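Long-range contact in arabinosyltransferase C (Mycobacterium tuberculosis, PDB 3PTY), which is responsible for polymerising arabinose into the arabinan of cell-wall arabinogalactan and ends in this extracellular, lectin-like carbohydrate-binding domain: residues A[46-51]-A[243-248]. Residues are numbered along the deposited sequence; the frame is centred on the assembly and turned at random.
Sequences GMLAPV and TPPRIP
Met47 and Arg246 face each other as the non-hydrogen-bonded pair of an isolated antiparallel beta bridge, their CA atoms 4.0 Å apart, a worked example of two irregular loops borrowing sheet geometry for a single step. The bridge joins two loops of the carbohydrate-binding module: 46-51 follows strand 37-40 of the mixed sheet, and 243-248 passes from strand 240-242 of the antiparallel sheet toward strand 251-252, which pairs with 37-40. Two backbone bonds frame the pair, Ile247 N to Gly46 O (3.0 Å) and the nearly straight Leu48 N to Pro245 O (3.1 Å, 175° at the hydrogen).

The buried side is that of Leu48, whose isobutyl fork spans two neighbours: CD1 rests on the ring of Pro245 and CD2 lies 4.1 Å from Ile247 CG1. Tyr151 and Leu165 close this apolar patch. Arg246, by contrast, carries its guanidinium away from the bridge to a salt bridge with Glu40.

The more open flank belongs to partly exposed Met47. Bent at chi2 (-71°), its chain folds back until SD sits 3.6 Å from Pro244 O. Past Leu48 the loops diverge, and a water bridges them, donating to Leu48 O at 2.8 Å and to Pro245 O at 2.9 Å, which thus accepts two hydrogen bonds.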
loop_
_atom_site.group_PDB
_atom_site.type_symbol
_atom_site.label_atom_id
_atom_site.label_comp_id
_atom_site.label_asym_id
_atom_site.label_seq_id
_atom_site.Cartn_x
_atom_site.Cartn_y
_atom_site.Cartn_z
ATOM N N GLY A 46 -29.171 -7.272 -0.699
ATOM C CA GLY A 46 -29.464 -6.721 -2.016
ATOM C C GLY A 46 -29.750 -7.749 -3.106
ATOM O O GLY A 46 -30.115 -7.391 -4.230
ATOM N N MET A 47 -29.579 -9.026 -2.780
ATOM C CA MET A 47 -29.774 -10.101 -3.754
ATOM C C MET A 47 -31.162 -10.033 -4.397
ATOM O O MET A 47 -32.164 -9.827 -3.714
ATOM C CB MET A 47 -29.587 -11.466 -3.082
ATOM C CG MET A 47 -28.150 -11.789 -2.685
ATOM S SD MET A 47 -27.119 -12.113 -4.127
ATOM C CE MET A 47 -25.493 -12.198 -3.368
ATOM N N LEU A 48 -31.223 -10.193 -5.714
ATOM C CA LEU A 48 -32.510 -10.247 -6.399
ATOM C C LEU A 48 -33.185 -11.568 -6.073
ATOM O O LEU A 48 -32.518 -12.595 -5.976
ATOM C CB LEU A 48 -32.328 -10.150 -7.915
ATOM C CG LEU A 48 -31.633 -8.903 -8.459
ATOM C CD1 LEU A 48 -31.690 -8.921 -9.986
ATOM C CD2 LEU A 48 -32.285 -7.642 -7.907
ATOM N N ALA A 49 -34.503 -11.544 -5.909
ATOM C CA ALA A 49 -35.267 -12.777 -5.733
ATOM C C ALA A 49 -35.351 -13.519 -7.062
ATOM O O ALA A 49 -35.554 -12.903 -8.107
ATOM C CB ALA A 49 -36.673 -12.463 -5.212
ATOM N N PRO A 50 -35.181 -14.846 -7.036
ATOM C CA PRO A 50 -35.403 -15.614 -8.264
ATOM C C PRO A 50 -36.868 -15.498 -8.663
ATOM O O PRO A 50 -37.720 -15.385 -7.784
ATOM C CB PRO A 50 -35.105 -17.059 -7.841
ATOM C CG PRO A 50 -34.310 -16.947 -6.586
ATOM C CD PRO A 50 -34.776 -15.698 -5.906
ATOM N N VAL A 51 -37.164 -15.532 -9.956
ATOM C CA VAL A 51 -38.557 -15.458 -10.401
ATOM C C VAL A 51 -39.327 -16.729 -10.043
ATOM O O VAL A 51 -40.408 -16.665 -9.452
ATOM C CB VAL A 51 -38.665 -15.221 -11.918
ATOM C CG1 VAL A 51 -40.126 -15.327 -12.369
ATOM C CG2 VAL A 51 -38.083 -13.858 -12.278
ATOM N N THR A 243 -21.585 -15.631 -8.597
ATOM C CA THR A 243 -22.609 -15.740 -7.566
ATOM C C THR A 243 -23.801 -14.956 -8.111
ATOM O O THR A 243 -23.675 -14.308 -9.151
ATOM C CB THR A 243 -22.130 -15.131 -6.236
ATOM O OG1 THR A 243 -21.653 -13.803 -6.474
ATOM C CG2 THR A 243 -21.001 -15.974 -5.631
ATOM N N PRO A 244 -24.962 -15.020 -7.435
ATOM C CA PRO A 244 -26.157 -14.403 -8.036
ATOM C C PRO A 244 -26.143 -12.880 -8.064
ATOM O O PRO A 244 -25.381 -12.254 -7.327
ATOM C CB PRO A 244 -27.302 -14.912 -7.144
ATOM C CG PRO A 244 -26.796 -16.220 -6.606
ATOM C CD PRO A 244 -25.318 -15.929 -6.333
ATOM N N PRO A 245 -27.000 -12.285 -8.910
ATOM C CA PRO A 245 -27.028 -10.829 -9.089
ATOM C C PRO A 245 -27.680 -10.107 -7.918
ATOM O O PRO A 245 -28.594 -10.631 -7.272
ATOM C CB PRO A 245 -27.879 -10.641 -10.348
ATOM C CG PRO A 245 -28.766 -11.870 -10.401
ATOM C CD PRO A 245 -27.959 -12.988 -9.783
ATOM N N ARG A 246 -27.211 -8.895 -7.655
ATOM C CA ARG A 246 -27.791 -8.081 -6.601
ATOM C C ARG A 246 -27.740 -6.604 -6.948
ATOM O O ARG A 246 -27.003 -6.181 -7.845
ATOM C CB ARG A 246 -27.053 -8.327 -5.281
ATOM C CG ARG A 246 -25.622 -7.794 -5.256
ATOM C CD ARG A 246 -24.920 -8.242 -3.980
ATOM N NE ARG A 246 -23.681 -7.517 -3.698
ATOM C CZ ARG A 246 -22.468 -7.955 -4.018
ATOM N NH1 ARG A 246 -22.324 -9.111 -4.657
ATOM N NH2 ARG A 246 -21.392 -7.236 -3.699
ATOM N N ILE A 247 -28.535 -5.821 -6.228
ATOM C CA ILE A 247 -28.456 -4.364 -6.284
ATOM C C ILE A 247 -28.070 -3.885 -4.891
ATOM O O ILE A 247 -28.862 -3.971 -3.959
ATOM C CB ILE A 247 -29.798 -3.740 -6.708
ATOM C CG1 ILE A 247 -30.156 -4.180 -8.138
ATOM C CG2 ILE A 247 -29.729 -2.209 -6.638
ATOM C CD1 ILE A 247 -31.530 -3.680 -8.603
ATOM N N PRO A 248 -26.837 -3.394 -4.740
ATOM C CA PRO A 248 -26.292 -3.159 -3.394
ATOM C C PRO A 248 -27.085 -2.158 -2.567
ATOM O O PRO A 248 -27.474 -1.110 -3.078
ATOM C CB PRO A 248 -24.894 -2.596 -3.674
ATOM C CG PRO A 248 -24.527 -3.173 -5.022
ATOM C CD PRO A 248 -25.838 -3.140 -5.792
HETATM O O HOH W 1 -29.796 -13.104 -6.407
#